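Local coordinates for protein reducing-end xylose-releasing exo-oligoxylanase Rex8A (Paenibacillus barcinonensis, PDB 6SUD) that hydrolyses linear and branched xylooligosaccharides in the breakdown of xylan, releasing xylose from their reducing ends as an exo-oligoxylanase of glycoside hydrolase family 8, at residues H101-W112 / P123-F133; P191-L199 / Y263-A271. The protein carries 1 engineered substitution. All blocks are in the same frame, centred on the assembly; numbering follows the deposited sequence.

Contact 1: residues H101-W112 / P123-F133. With XYP (beta-D-xylopyranose), chain K.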
loop_
_atom_site.group_PDB
_atom_site.type_symbol
_atom_site.label_atom_id
_atom_site.label_comp_id
_atom_site.label_asym_id
_atom_site.label_seq_id
_atom_site.Cartn_x
_atom_site.Cartn_y
_atom_site.Cartn_z
ATOM N N HIS A 101 -6.728 -6.632 18.360
ATOM C CA HIS A 101 -6.913 -6.438 19.822
ATOM C C HIS A 101 -8.406 -6.384 20.171
ATOM O O HIS A 101 -9.153 -5.658 19.492
ATOM C CB HIS A 101 -6.211 -5.159 20.272
ATOM C CG HIS A 101 -4.726 -5.220 20.197
ATOM N ND1 HIS A 101 -3.970 -5.967 21.085
ATOM C CD2 HIS A 101 -3.849 -4.610 19.368
ATOM C CE1 HIS A 101 -2.691 -5.817 20.802
ATOM N NE2 HIS A 101 -2.586 -4.989 19.751
ATOM N N THR A 102 -8.818 -7.086 21.230
ATOM C CA THR A 102 -10.234 -7.112 21.687
ATOM C C THR A 102 -10.447 -6.131 22.846
ATOM O O THR A 102 -11.622 -5.813 23.121
ATOM C CB THR A 102 -10.681 -8.531 22.059
ATOM O OG1 THR A 102 -9.868 -9.007 23.129
ATOM C CG2 THR A 102 -10.598 -9.489 20.894
ATOM N N GLU A 103 -9.371 -5.668 23.491
ATOM C CA GLU A 103 -9.449 -4.750 24.662
ATOM C C GLU A 103 -8.209 -3.855 24.731
ATOM O O GLU A 103 -7.204 -4.155 24.057
ATOM C CB GLU A 103 -9.611 -5.543 25.965
ATOM C CG GLU A 103 -8.354 -6.243 26.448
ATOM C CD GLU A 103 -8.021 -7.578 25.803
ATOM O OE1 GLU A 103 -8.638 -7.905 24.771
ATOM O OE2 GLU A 103 -7.137 -8.286 26.333
ATOM N N GLY A 104 -8.295 -2.807 25.552
ATOM C CA GLY A 104 -7.149 -1.984 25.969
ATOM C C GLY A 104 -6.924 -0.831 25.017
ATOM O O GLY A 104 -7.831 -0.539 24.212
ATOM N N ARG A 105 -5.749 -0.203 25.096
ATOM C CA ARG A 105 -5.470 1.083 24.406
ATOM C C ARG A 105 -5.485 0.892 22.884
ATOM O O ARG A 105 -5.695 1.902 22.192
ATOM C CB ARG A 105 -4.156 1.712 24.879
ATOM C CG ARG A 105 -2.889 0.963 24.490
ATOM C CD ARG A 105 -1.657 1.828 24.723
ATOM N NE ARG A 105 -1.612 2.344 26.088
ATOM C CZ ARG A 105 -1.820 3.616 26.455
ATOM N NH1 ARG A 105 -2.073 4.561 25.562
ATOM N NH2 ARG A 105 -1.769 3.936 27.735
ATOM N N TYR A 106 -5.319 -0.343 22.391
ATOM C CA TYR A 106 -5.240 -0.652 20.932
ATOM C C TYR A 106 -6.465 -1.445 20.446
ATOM O O TYR A 106 -6.412 -2.043 19.360
ATOM C CB TYR A 106 -3.947 -1.414 20.622
ATOM C CG TYR A 106 -2.663 -0.697 20.960
ATOM C CD1 TYR A 106 -2.458 0.623 20.596
ATOM C CD2 TYR A 106 -1.631 -1.349 21.618
ATOM C CE1 TYR A 106 -1.278 1.285 20.900
ATOM C CE2 TYR A 106 -0.441 -0.707 21.922
ATOM C CZ TYR A 106 -0.264 0.617 21.564
ATOM O OH TYR A 106 0.903 1.257 21.863
ATOM N N LYS A 107 -7.559 -1.435 21.209
ATOM C CA LYS A 107 -8.802 -2.184 20.890
ATOM C C LYS A 107 -9.191 -1.954 19.425
ATOM O O LYS A 107 -9.316 -0.781 19.030
ATOM C CB LYS A 107 -9.937 -1.701 21.802
ATOM C CG LYS A 107 -11.238 -2.484 21.684
ATOM C CD LYS A 107 -12.253 -2.124 22.752
ATOM C CE LYS A 107 -13.031 -0.866 22.434
ATOM N NZ LYS A 107 -14.144 -1.134 21.491
ATOM N N ASP A 108 -9.373 -3.037 18.657
ATOM C CA ASP A 108 -9.875 -3.038 17.253
ATOM C C ASP A 108 -8.731 -2.741 16.273
ATOM O O ASP A 108 -8.922 -2.989 15.078
ATOM C CB ASP A 108 -11.049 -2.073 17.052
ATOM C CG ASP A 108 -12.249 -2.359 17.943
ATOM O OD1 ASP A 108 -12.371 -3.507 18.410
ATOM O OD2 ASP A 108 -13.059 -1.428 18.154
ATOM N N TYR A 109 -7.591 -2.225 16.750
ATOM C CA TYR A 109 -6.323 -2.181 15.966
ATOM C C TYR A 109 -5.719 -3.589 15.882
ATOM O O TYR A 109 -6.148 -4.512 16.613
ATOM C CB TYR A 109 -5.298 -1.230 16.591
ATOM C CG TYR A 109 -5.641 0.241 16.631
ATOM C CD1 TYR A 109 -6.583 0.814 15.790
ATOM C CD2 TYR A 109 -4.944 1.082 17.480
ATOM C CE1 TYR A 109 -6.836 2.176 15.816
ATOM C CE2 TYR A 109 -5.191 2.442 17.528
ATOM C CZ TYR A 109 -6.133 2.994 16.681
ATOM O OH TYR A 109 -6.369 4.342 16.718
ATOM N N PHE A 110 -4.723 -3.747 15.007
ATOM C CA PHE A 110 -3.991 -5.018 14.761
ATOM C C PHE A 110 -2.553 -4.855 15.246
ATOM O O PHE A 110 -1.949 -3.807 14.964
ATOM C CB PHE A 110 -4.017 -5.378 13.277
ATOM C CG PHE A 110 -5.412 -5.543 12.732
ATOM C CD1 PHE A 110 -6.174 -4.436 12.393
ATOM C CD2 PHE A 110 -5.975 -6.805 12.617
ATOM C CE1 PHE A 110 -7.470 -4.588 11.917
ATOM C CE2 PHE A 110 -7.264 -6.958 12.134
ATOM C CZ PHE A 110 -8.005 -5.847 11.780
ATOM N N ALA A 111 -2.062 -5.824 16.007
ATOM C CA ALA A 111 -0.646 -5.907 16.431
ATOM C C ALA A 111 0.203 -5.941 15.156
ATOM O O ALA A 111 -0.175 -6.664 14.225
ATOM C CB ALA A 111 -0.441 -7.130 17.295
ATOM N N TRP A 112 1.224 -5.097 15.044
ATOM C CA TRP A 112 1.830 -4.835 13.713
ATOM C C TRP A 112 2.560 -6.093 13.226
ATOM O O TRP A 112 2.724 -6.239 12.015
ATOM C CB TRP A 112 2.731 -3.598 13.701
ATOM C CG TRP A 112 4.086 -3.730 14.328
ATOM C CD1 TRP A 112 4.405 -3.482 15.629
ATOM C CD2 TRP A 112 5.332 -4.046 13.672
ATOM N NE1 TRP A 112 5.746 -3.642 15.835
ATOM C CE2 TRP A 112 6.342 -3.995 14.654
ATOM C CE3 TRP A 112 5.684 -4.394 12.365
ATOM C CZ2 TRP A 112 7.681 -4.267 14.370
ATOM C CZ3 TRP A 112 7.003 -4.662 12.080
ATOM C CH2 TRP A 112 7.986 -4.582 13.069
ATOM N N PRO A 123 2.504 -5.372 20.726
ATOM C CA PRO A 123 1.084 -5.033 20.606
ATOM C C PRO A 123 0.785 -3.798 19.742
ATOM O O PRO A 123 -0.337 -3.685 19.268
ATOM C CB PRO A 123 0.677 -4.784 22.063
ATOM C CG PRO A 123 1.939 -4.257 22.709
ATOM C CD PRO A 123 3.075 -4.993 22.022
ATOM N N GLY A 124 1.772 -2.914 19.553
ATOM C CA GLY A 124 1.600 -1.639 18.828
ATOM C C GLY A 124 1.191 -1.857 17.373
ATOM O O GLY A 124 1.671 -2.780 16.731
ATOM N N PRO A 125 0.269 -1.034 16.829
ATOM C CA PRO A 125 -0.156 -1.132 15.433
ATOM C C PRO A 125 0.649 -0.287 14.430
ATOM O O PRO A 125 1.383 0.601 14.827
ATOM C CB PRO A 125 -1.575 -0.583 15.546
ATOM C CG PRO A 125 -1.410 0.575 16.508
ATOM C CD PRO A 125 -0.427 0.055 17.537
ATOM N N ALA A 126 0.465 -0.590 13.146
ATOM C CA ALA A 126 1.036 0.123 11.987
ATOM C C ALA A 126 -0.116 0.623 11.120
ATOM O O ALA A 126 -0.741 -0.167 10.419
ATOM C CB ALA A 126 1.953 -0.797 11.222
ATOM N N PRO A 127 -0.461 1.929 11.178
ATOM C CA PRO A 127 -1.629 2.458 10.471
ATOM C C PRO A 127 -1.763 2.104 8.979
ATOM O O PRO A 127 -2.878 2.061 8.520
ATOM C CB PRO A 127 -1.476 3.984 10.611
ATOM C CG PRO A 127 -0.658 4.183 11.865
ATOM C CD PRO A 127 0.197 2.942 12.014
ATOM N N ASP A 128 -0.672 1.857 8.243
ATOM C CA ASP A 128 -0.802 1.467 6.811
ATOM C C ASP A 128 -1.453 0.081 6.728
ATOM O O ASP A 128 -2.031 -0.265 5.657
ATOM C CB ASP A 128 0.519 1.501 6.040
ATOM C CG ASP A 128 1.630 0.632 6.597
ATOM O OD1 ASP A 128 1.647 0.378 7.838
ATOM O OD2 ASP A 128 2.498 0.228 5.781
ATOM N N GLY A 129 -1.352 -0.703 7.797
ATOM C CA GLY A 129 -2.072 -1.984 7.899
ATOM C C GLY A 129 -3.571 -1.746 7.962
ATOM O O GLY A 129 -4.299 -2.200 7.058
ATOM N N GLU A 130 -4.015 -1.017 8.984
ATOM C CA GLU A 130 -5.449 -0.709 9.238
ATOM C C GLU A 130 -6.120 -0.146 7.976
ATOM O O GLU A 130 -7.197 -0.628 7.609
ATOM C CB GLU A 130 -5.590 0.252 10.427
ATOM C CG GLU A 130 -5.611 -0.434 11.794
ATOM C CD GLU A 130 -4.326 -1.091 12.280
ATOM O OE1 GLU A 130 -3.334 -1.086 11.543
ATOM O OE2 GLU A 130 -4.301 -1.575 13.412
ATOM N N GLU A 131 -5.519 0.821 7.297
ATOM C CA GLU A 131 -6.198 1.470 6.143
ATOM C C GLU A 131 -6.316 0.498 4.959
ATOM O O GLU A 131 -7.330 0.545 4.267
ATOM C CB GLU A 131 -5.503 2.773 5.774
ATOM C CG GLU A 131 -4.087 2.590 5.302
ATOM C CD GLU A 131 -3.405 3.915 5.072
ATOM O OE1 GLU A 131 -4.122 4.930 4.980
ATOM O OE2 GLU A 131 -2.164 3.928 5.030
ATOM N N PHE A 132 -5.360 -0.407 4.741
ATOM C CA PHE A 132 -5.519 -1.439 3.681
ATOM C C PHE A 132 -6.543 -2.490 4.099
ATOM O O PHE A 132 -7.281 -2.949 3.223
ATOM C CB PHE A 132 -4.213 -2.142 3.321
ATOM C CG PHE A 132 -3.495 -1.537 2.142
ATOM C CD1 PHE A 132 -2.727 -0.398 2.302
ATOM C CD2 PHE A 132 -3.522 -2.143 0.892
ATOM C CE1 PHE A 132 -2.049 0.160 1.228
ATOM C CE2 PHE A 132 -2.829 -1.594 -0.179
ATOM C CZ PHE A 132 -2.085 -0.443 -0.004
ATOM N N PHE A 133 -6.543 -2.920 5.361
ATOM C CA PHE A 133 -7.539 -3.912 5.839
ATOM C C PHE A 133 -8.924 -3.354 5.516
ATOM O O PHE A 133 -9.740 -4.027 4.869
ATOM C CB PHE A 133 -7.416 -4.182 7.339
ATOM C CG PHE A 133 -6.363 -5.162 7.799
ATOM C CD1 PHE A 133 -6.245 -6.423 7.239
ATOM C CD2 PHE A 133 -5.556 -4.859 8.884
ATOM C CE1 PHE A 133 -5.312 -7.323 7.726
ATOM C CE2 PHE A 133 -4.611 -5.763 9.368
ATOM C CZ PHE A 133 -4.507 -7.002 8.788
HETATM O O1 XYP K . 8.575 -2.526 8.737
HETATM C C1 XYP K . 7.234 -1.987 8.780
HETATM C C2 XYP K . 6.868 -1.145 7.555
HETATM C C3 XYP K . 5.496 -0.497 7.701
HETATM C C4 XYP K . 4.608 -1.382 8.568
HETATM C C5 XYP K . 5.018 -2.839 8.379
HETATM O O2 XYP K . 7.866 -0.154 7.280
HETATM O O3 XYP K . 4.971 -0.289 6.380
HETATM O O4 XYP K . 4.771 -1.010 9.939
HETATM O O5 XYP K . 6.337 -3.094 8.860
HETATM O O HOH W 1 -1.381 -2.750 12.445
#
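Trp-112 and Ala-126 meet at the foot of a β-hairpin, strands 113-114 and 120-122, beside the sugar cleft of this (α/α)6-barrel enzyme. The two chains leaving the hairpin are tied by a backbone bond from Trp-112 N to Gly-124 O, 2.9 Å long. The same carbonyl oxygen also lies at the indole edge, 3.0 Å from Trp-112 CD1. With CG held between the backbone N and the carbonyl carbon (chi1 76°), the five-membered ring turns its CD1 edge to Gly-124 while the six-membered ring reaches the bound xylose, CZ3 coming within 3.6 Å of its O5. Ala-126 CB touches O4 of that sugar, and Asp-128 OD2 accepts a bond from its O3 at 2.6 Å, so both sides of the contact help to line the pocket.

Farther out, His-101 NE2 donates to Pro-123 O over 2.6 Å, meeting a lone pair in the carbonyl plane. Next to it, Tyr-106 offers one face to two CH-pi contacts, from Gly-124 CA and from Pro-125 CD, the latter 3.9 Å from the ring centroid; Arg-105 CG lies over the opposite face, and the hydroxyl is hydrogen-bonded to Glu-189.

On the inner side the contact is fixed by a buried carboxylate. Glu-130, its chain bent at the second torsion, brings OE2 to Phe-110 N for a nearly straight bond of 2.7 Å and 168°, received on the anti side of the carboxylate, tilted out of its plane. Water 1 takes up the other oxygen, OE1, and bonds to Phe-110 O and Ala-126 N as well, bridging loop and helix start. Beyond it the rings of Phe-110 and Phe-133 meet obliquely, planes at 36°, with Phe-133 CE2 placed over the Phe-110 face, 3.5 Å from CG.

Contact 2: residues P191-L199 / Y263-A271. With XYP (beta-D-xylopyranose), chain K; XYP (beta-D-xylopyranose), chain J.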
loop_
_atom_site.group_PDB
_atom_site.type_symbol
_atom_site.label_atom_id
_atom_site.label_comp_id
_atom_site.label_asym_id
_atom_site.label_seq_id
_atom_site.Cartn_x
_atom_site.Cartn_y
_atom_site.Cartn_z
ATOM N N PRO A 191 3.857 12.514 17.051
ATOM C CA PRO A 191 3.362 13.606 16.216
ATOM C C PRO A 191 4.191 13.818 14.940
ATOM O O PRO A 191 4.741 14.871 14.718
ATOM C CB PRO A 191 3.510 14.811 17.154
ATOM C CG PRO A 191 4.781 14.508 17.915
ATOM C CD PRO A 191 4.799 13.000 18.073
ATOM N N PHE A 192 4.308 12.776 14.135
ATOM C CA PHE A 192 4.844 12.906 12.761
ATOM C C PHE A 192 4.215 11.814 11.918
ATOM O O PHE A 192 3.437 10.986 12.450
ATOM C CB PHE A 192 6.372 12.860 12.728
ATOM C CG PHE A 192 7.010 11.588 13.221
ATOM C CD1 PHE A 192 7.216 10.515 12.366
ATOM C CD2 PHE A 192 7.452 11.484 14.529
ATOM C CE1 PHE A 192 7.830 9.359 12.811
ATOM C CE2 PHE A 192 8.067 10.325 14.977
ATOM C CZ PHE A 192 8.260 9.267 14.118
ATOM N N SER A 193 4.557 11.832 10.636
ATOM C CA SER A 193 3.907 10.970 9.628
ATOM C C SER A 193 4.948 10.180 8.843
ATOM O O SER A 193 6.152 10.251 9.146
ATOM C CB SER A 193 3.021 11.789 8.739
ATOM O OG SER A 193 2.093 10.951 8.067
ATOM N N ASP A 194 4.437 9.396 7.907
ATOM C CA ASP A 194 5.192 8.560 6.942
ATOM C C ASP A 194 4.499 8.781 5.606
ATOM O O ASP A 194 3.379 8.314 5.451
ATOM C CB ASP A 194 5.166 7.102 7.403
ATOM C CG ASP A 194 5.942 6.141 6.531
ATOM O OD1 ASP A 194 5.906 6.300 5.291
ATOM O OD2 ASP A 194 6.569 5.251 7.105
ATOM N N PRO A 195 5.069 9.546 4.646
ATOM C CA PRO A 195 4.361 9.867 3.399
ATOM C C PRO A 195 3.794 8.671 2.617
ATOM O O PRO A 195 2.799 8.808 1.981
ATOM C CB PRO A 195 5.438 10.573 2.563
ATOM C CG PRO A 195 6.359 11.190 3.590
ATOM C CD PRO A 195 6.379 10.207 4.746
ATOM N N SER A 196 4.414 7.504 2.705
ATOM C CA SER A 196 3.954 6.278 1.999
ATOM C C SER A 196 2.631 5.769 2.596
ATOM O O SER A 196 1.962 4.946 1.953
ATOM C CB SER A 196 5.029 5.231 2.041
ATOM O OG SER A 196 5.075 4.663 3.335
ATOM N N TYR A 197 2.265 6.220 3.793
ATOM C CA TYR A 197 0.997 5.819 4.461
ATOM C C TYR A 197 -0.200 6.613 3.919
ATOM O O TYR A 197 -1.341 6.237 4.255
ATOM C CB TYR A 197 1.092 6.052 5.971
ATOM C CG TYR A 197 1.974 5.114 6.760
ATOM C CD1 TYR A 197 2.879 4.248 6.172
ATOM C CD2 TYR A 197 1.919 5.130 8.141
ATOM C CE1 TYR A 197 3.683 3.413 6.935
ATOM C CE2 TYR A 197 2.713 4.307 8.923
ATOM C CZ TYR A 197 3.608 3.441 8.318
ATOM O OH TYR A 197 4.388 2.616 9.090
ATOM N N HIS A 198 0.029 7.685 3.155
ATOM C CA HIS A 198 -1.033 8.617 2.689
ATOM C C HIS A 198 -1.694 8.081 1.423
ATOM O O HIS A 198 -1.055 8.060 0.366
ATOM C CB HIS A 198 -0.494 10.038 2.486
ATOM C CG HIS A 198 -0.117 10.672 3.774
ATOM N ND1 HIS A 198 -0.860 11.695 4.356
ATOM C CD2 HIS A 198 0.866 10.358 4.652
ATOM C CE1 HIS A 198 -0.294 12.010 5.506
ATOM N NE2 HIS A 198 0.781 11.214 5.693
ATOM N N LEU A 199 -2.963 7.711 1.553
ATOM C CA LEU A 199 -3.741 7.056 0.480
ATOM C C LEU A 199 -5.002 7.871 0.247
ATOM O O LEU A 199 -6.102 7.409 0.555
ATOM C CB LEU A 199 -4.096 5.628 0.897
ATOM C CG LEU A 199 -2.948 4.727 1.334
ATOM C CD1 LEU A 199 -3.516 3.412 1.804
ATOM C CD2 LEU A 199 -1.947 4.481 0.223
ATOM N N TYR A 263 14.338 5.438 0.857
ATOM C CA TYR A 263 14.540 3.985 1.087
ATOM C C TYR A 263 13.157 3.317 1.108
ATOM O O TYR A 263 12.155 3.986 0.849
ATOM C CB TYR A 263 15.320 3.761 2.383
ATOM C CG TYR A 263 16.183 2.521 2.432
ATOM C CD1 TYR A 263 17.189 2.314 1.500
ATOM C CD2 TYR A 263 16.018 1.575 3.433
ATOM C CE1 TYR A 263 17.998 1.189 1.553
ATOM C CE2 TYR A 263 16.819 0.444 3.499
ATOM C CZ TYR A 263 17.811 0.253 2.558
ATOM O OH TYR A 263 18.588 -0.867 2.638
ATOM N N SER A 264 13.116 2.033 1.464
ATOM C CA SER A 264 12.001 1.060 1.263
ATOM C C SER A 264 10.592 1.656 1.433
ATOM O O SER A 264 9.788 1.470 0.519
ATOM C CB SER A 264 12.186 -0.099 2.188
ATOM O OG SER A 264 13.484 -0.640 2.025
ATOM N N ASP A 265 10.268 2.310 2.551
ATOM C CA ASP A 265 8.886 2.829 2.775
ATOM C C ASP A 265 8.504 3.787 1.635
ATOM O O ASP A 265 7.399 3.627 1.030
ATOM C CB ASP A 265 8.745 3.555 4.116
ATOM C CG ASP A 265 8.416 2.665 5.298
ATOM O OD1 ASP A 265 8.885 1.509 5.327
ATOM O OD2 ASP A 265 7.708 3.151 6.197
ATOM N N ALA A 266 9.396 4.739 1.336
ATOM C CA ALA A 266 9.112 5.899 0.458
ATOM C C ALA A 266 8.872 5.458 -0.989
ATOM O O ALA A 266 8.316 6.266 -1.758
ATOM C CB ALA A 266 10.213 6.925 0.549
ATOM N N TYR A 267 9.259 4.241 -1.377
ATOM C CA TYR A 267 9.033 3.753 -2.762
ATOM C C TYR A 267 7.548 3.813 -3.110
ATOM O O TYR A 267 7.208 4.132 -4.274
ATOM C CB TYR A 267 9.513 2.311 -2.933
ATOM C CG TYR A 267 10.969 2.097 -2.647
ATOM C CD1 TYR A 267 11.839 3.166 -2.493
ATOM C CD2 TYR A 267 11.492 0.816 -2.603
ATOM C CE1 TYR A 267 13.185 2.972 -2.250
ATOM C CE2 TYR A 267 12.836 0.604 -2.355
ATOM C CZ TYR A 267 13.680 1.681 -2.169
ATOM O OH TYR A 267 15.008 1.463 -1.944
ATOM N N ARG A 268 6.684 3.570 -2.121
ATOM C CA ARG A 268 5.223 3.411 -2.346
ATOM C C ARG A 268 4.593 4.768 -2.671
ATOM O O ARG A 268 3.535 4.759 -3.294
ATOM C CB ARG A 268 4.567 2.738 -1.141
ATOM C CG ARG A 268 5.145 1.356 -0.858
ATOM C CD ARG A 268 4.621 0.854 0.468
ATOM N NE ARG A 268 5.203 1.549 1.623
ATOM C CZ ARG A 268 5.098 1.119 2.883
ATOM N NH1 ARG A 268 4.380 0.046 3.154
ATOM N NH2 ARG A 268 5.681 1.765 3.875
ATOM N N VAL A 269 5.230 5.896 -2.333
ATOM C CA VAL A 269 4.634 7.219 -2.634
ATOM C C VAL A 269 4.330 7.334 -4.132
ATOM O O VAL A 269 3.227 7.817 -4.453
ATOM C CB VAL A 269 5.513 8.404 -2.214
ATOM C CG1 VAL A 269 4.883 9.682 -2.726
ATOM C CG2 VAL A 269 5.745 8.416 -0.713
ATOM N N ALA A 270 5.275 6.969 -5.001
ATOM C CA ALA A 270 5.131 7.139 -6.467
ATOM C C ALA A 270 3.953 6.294 -6.937
ATOM O O ALA A 270 3.237 6.745 -7.844
ATOM C CB ALA A 270 6.374 6.728 -7.215
ATOM N N ALA A 271 3.792 5.117 -6.346
ATOM C CA ALA A 271 2.719 4.154 -6.669
ATOM C C ALA A 271 1.370 4.738 -6.232
ATOM O O ALA A 271 0.427 4.670 -7.000
ATOM C CB ALA A 271 2.972 2.832 -5.992
HETATM O O1 XYP K . 8.575 -2.526 8.737
HETATM C C1 XYP K . 7.234 -1.987 8.780
HETATM C C2 XYP K . 6.868 -1.145 7.555
HETATM C C3 XYP K . 5.496 -0.497 7.701
HETATM C C4 XYP K . 4.608 -1.382 8.568
HETATM C C5 XYP K . 5.018 -2.839 8.379
HETATM O O2 XYP K . 7.866 -0.154 7.280
HETATM O O3 XYP K . 4.971 -0.289 6.380
HETATM O O4 XYP K . 4.771 -1.010 9.939
HETATM O O5 XYP K . 6.337 -3.094 8.860
HETATM O O1 XYP J . 12.407 -4.936 4.351
HETATM C C1 XYP J . 11.189 -4.183 4.304
HETATM C C2 XYP J . 10.201 -4.832 5.271
HETATM C C3 XYP J . 8.904 -4.075 5.185
HETATM C C4 XYP J . 9.127 -2.632 5.577
HETATM C C5 XYP J . 10.228 -2.010 4.730
HETATM O O2 XYP J . 9.932 -6.220 4.988
HETATM O O3 XYP J . 7.947 -4.680 6.057
HETATM O O4 XYP J . 7.874 -1.962 5.400
HETATM O O5 XYP J . 11.415 -2.824 4.736
HETATM O O HOH W 2 6.856 2.111 8.325
#
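Asp-265, the probable proton acceptor of the active site, meets Asp-194 across this contact and at the same time faces the bound xylose. Its OD1 accepts a hydrogen bond of 2.8 Å from O2 of the chain K xylose. OD2 receives one of 2.5 Å from water 2, which also joins Tyr-197 OH to that sugar's O2. On the protein side the same OD2 lies 2.6 Å from Asp-194 OD2, the two carboxylates nearly coplanar (29°). Arg-268 completes the first shell: NH1 donates to xylose O3 at 3.3 Å, NH2 adds a weaker bond to it and a salt bridge to Asp-265 OD2, and NH1 is also hydrogen-bonded to Tyr-74.

One layer out, these groups are positioned by bonds to near neighbours in the chain. Arg-268 NE donates to Asp-265 O in the guanidinium plane, 3.1 Å, which helps to fix the rotation of the arginine head. Asp-194, its CG anti to the backbone N (chi1 -178°), extends toward Asp-265 and keeps OD1 for Ser-196, accepting from the backbone N in an Asx turn and from OG, at 2.7 Å, above the carboxylate plane. Putting an alanine at Asp-194 would probably leave Asp-265 OD2 without its carboxylate neighbour and Ser-196 without the acceptor of its N and OG, undoing the Asx turn. Ser-196 CB presses on Asp-265 O at 3.0 Å, and Pro-195 CB packs on Val-269 CG2 at 3.9 Å.

The buried 3-10 turn 195-197 is thus wedged against the start of helix 268-280. Its Tyr-197 rests on Asp-128 and Glu-131 of helix 127-144 and on Ile-184 of strand 183-184, while Pro-195 touches Ala-232 of helix 215-232.

In the fold
Both contacts reach the chain K xylose, but from different depths. Contact 2 is wholly buried, about 9 Å from the centre of the chain to its own centre; contact 1, centred about 16 Å out, runs from the cleft to the surface at Pro-123. Contact 1 joins segments close in sequence, mainly through backbone bonds, prolines and aromatic rings, with one buried glutamate and a bridging water; contact 2 brings together segments 64 residues apart around paired carboxylates and an arginine. They share helix 127-144, which begins in contact 1 and packs against 191-199. There Asp-128 forms a long, weak ion pair with Arg-268, and both also hydrogen-bond to O3 of the same sugar.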